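Transthyretin-like protein (Klebsiella pneumoniae subsp. pneumoniae, PDB 3QVA) probably catalyses the hydrolysis of 5-hydroxyisourate to 2-oxo-4-hydroxy-4-carboxy-5-ureidoimidazoline, a step of purine metabolism, working as a homotetramer. Local coordinates at residues Thr69-Trp72 with Phe73-Gly77. Sequence-based numbering, arbitrary orientation.
Sequences TGAW and FARAG
Phe73 N donates to Thr69 O at 2.9 Å, and Ala74 N repeats the i to i+4 step to Gly70 O, so residues 69-75 form one short alpha-helix of about two turns, which residues 76-77 lead out of. Arg75 N reaches Ala71 O at 3.0 Å, but the next bond, from Ala76 N to Trp72 O, has stretched to 3.4 Å and is weak as the helix ends. Gly77 then takes a positive phi, easy for glycine, and its N bonds Ala74 O.

On the inner face two neighbouring aromatic side chains meet. Trp72 holds CG anti to its own N (chi1 -174°), whereas Phe73 swings CG anti to its carbonyl carbon (chi1 -77°); these different settings bring the six-membered edge of the indole over one face of the phenyl ring. The result is an offset edge-to-face pair with planes at 63°, closest at Trp72 CZ3 and Phe73 CE2, 3.5 Å apart. Both rings also pack on Ile105 of strand 99-106, where large apolar groups suit the site, and the indole N-H is satisfied by Glu26 O.

Toward solvent, the chain of Arg75 folds back over the helix. Its guanidinium lays one face over Trp72 CA and Ala71 O, both set toward the rim of the group, while NH2 lies at the indole edge, 3.7 Å from Trp72 CD1; the small Ala71 lets NH1 come alongside its CB.

With Gly77 as the C-prime residue, Gly77 N to Ala74 O and Arg78 N to Phe73 O make the Schellman motif that ends helix 69-75, the short helix that links strands 62-67 and 82-90 in the transthyretin fold.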
ATOM      1  N   THR A  69       0.684 -16.218   4.244  1.00 11.90           N
ATOM      2  CA  THR A  69       1.022 -15.174   5.201  1.00 12.15           C
ATOM      3  C   THR A  69       0.411 -15.412   6.582  1.00 12.34           C
ATOM      4  O   THR A  69       1.065 -15.172   7.610  1.00 12.36           O
ATOM      5  CB  THR A  69       0.603 -13.793   4.673  1.00 11.95           C
ATOM      6  OG1 THR A  69      -0.792 -13.813   4.350  1.00 12.60           O
ATOM      7  CG2 THR A  69       1.400 -13.449   3.413  1.00 12.71           C
ATOM      8  N   GLY A  70      -0.828 -15.903   6.609  1.00 12.55           N
ATOM      9  CA  GLY A  70      -1.531 -16.147   7.870  1.00 13.71           C
ATOM     10  C   GLY A  70      -0.809 -17.180   8.714  1.00 14.41           C
ATOM     11  O   GLY A  70      -0.633 -16.992   9.925  1.00 14.89           O
ATOM     12  N   ALA A  71      -0.364 -18.255   8.063  1.00 14.94           N
ATOM     13  CA  ALA A  71       0.391 -19.327   8.725  1.00 15.37           C
ATOM     14  C   ALA A  71       1.724 -18.818   9.262  1.00 15.75           C
ATOM     15  O   ALA A  71       2.145 -19.204  10.360  1.00 15.94           O
ATOM     16  CB  ALA A  71       0.608 -20.496   7.771  1.00 15.77           C
ATOM     17  N   TRP A  72       2.380 -17.956   8.486  1.00 15.27           N
ATOM     18  CA  TRP A  72       3.644 -17.345   8.883  1.00 15.52           C
ATOM     19  C   TRP A  72       3.475 -16.458  10.124  1.00 15.63           C
ATOM     20  O   TRP A  72       4.261 -16.559  11.073  1.00 15.51           O
ATOM     21  CB  TRP A  72       4.238 -16.554   7.713  1.00 15.41           C
ATOM     22  CG  TRP A  72       5.598 -15.996   7.962  1.00 15.02           C
ATOM     23  CD1 TRP A  72       6.781 -16.673   7.915  1.00 15.27           C
ATOM     24  CD2 TRP A  72       5.924 -14.632   8.258  1.00 15.33           C
ATOM     25  NE1 TRP A  72       7.825 -15.818   8.176  1.00 15.51           N
ATOM     26  CE2 TRP A  72       7.327 -14.561   8.398  1.00 15.12           C
ATOM     27  CE3 TRP A  72       5.166 -13.466   8.435  1.00 15.32           C
ATOM     28  CZ2 TRP A  72       7.994 -13.367   8.693  1.00 14.70           C
ATOM     29  CZ3 TRP A  72       5.834 -12.272   8.725  1.00 15.34           C
ATOM     30  CH2 TRP A  72       7.235 -12.238   8.853  1.00 15.88           C
ATOM     31  N   PHE A  73       2.440 -15.616  10.132  1.00 15.60           N
ATOM     32  CA  PHE A  73       2.178 -14.773  11.293  1.00 16.08           C
ATOM     33  C   PHE A  73       1.841 -15.615  12.521  1.00 16.83           C
ATOM     34  O   PHE A  73       2.318 -15.322  13.621  1.00 17.28           O
ATOM     35  CB  PHE A  73       1.062 -13.758  11.026  1.00 15.49           C
ATOM     36  CG  PHE A  73       1.494 -12.575  10.199  1.00 15.29           C
ATOM     37  CD1 PHE A  73       0.811 -12.244   9.030  1.00 14.54           C
ATOM     38  CD2 PHE A  73       2.564 -11.776  10.598  1.00 13.85           C
ATOM     39  CE1 PHE A  73       1.192 -11.136   8.262  1.00 14.14           C
ATOM     40  CE2 PHE A  73       2.958 -10.672   9.841  1.00 14.44           C
ATOM     41  CZ  PHE A  73       2.261 -10.349   8.660  1.00 14.63           C
ATOM     42  N   ALA A  74       1.039 -16.660  12.318  1.00 17.59           N
ATOM     43  CA  ALA A  74       0.616 -17.556  13.399  1.00 18.90           C
ATOM     44  C   ALA A  74       1.778 -18.309  14.051  1.00 19.79           C
ATOM     45  O   ALA A  74       1.783 -18.506  15.275  1.00 20.25           O
ATOM     46  CB  ALA A  74      -0.442 -18.529  12.902  1.00 18.37           C
ATOM     47  N   ARG A  75       2.755 -18.723  13.242  1.00 20.79           N
ATOM     48  CA  ARG A  75       3.951 -19.410  13.743  1.00 22.00           C
ATOM     49  C   ARG A  75       4.801 -18.510  14.630  1.00 22.74           C
ATOM     50  O   ARG A  75       5.528 -18.993  15.503  1.00 23.19           O
ATOM     51  CB  ARG A  75       4.810 -19.938  12.595  1.00 22.07           C
ATOM     52  CG  ARG A  75       4.285 -21.206  11.964  1.00 22.40           C
ATOM     53  CD  ARG A  75       5.347 -21.872  11.100  1.00 23.69           C
ATOM     54  NE  ARG A  75       5.791 -21.034   9.988  1.00 23.80           N
ATOM     55  CZ  ARG A  75       5.167 -20.941   8.814  1.00 23.37           C
ATOM     56  NH1 ARG A  75       4.052 -21.624   8.589  1.00 22.62           N
ATOM     57  NH2 ARG A  75       5.657 -20.155   7.867  1.00 22.69           N
ATOM     58  N   ALA A  76       4.700 -17.206  14.391  1.00 23.26           N
ATOM     59  CA  ALA A  76       5.371 -16.193  15.192  1.00 23.87           C
ATOM     60  C   ALA A  76       4.476 -15.697  16.333  1.00 23.92           C
ATOM     61  O   ALA A  76       4.836 -14.760  17.044  1.00 24.75           O
ATOM     62  CB  ALA A  76       5.790 -15.038  14.308  1.00 23.86           C
ATOM     63  N   GLY A  77       3.307 -16.323  16.496  1.00 23.95           N
ATOM     64  CA  GLY A  77       2.364 -15.971  17.567  1.00 23.56           C
ATOM     65  C   GLY A  77       1.606 -14.667  17.373  1.00 23.22           C
ATOM     66  O   GLY A  77       1.232 -14.000  18.349  1.00 23.75           O
TER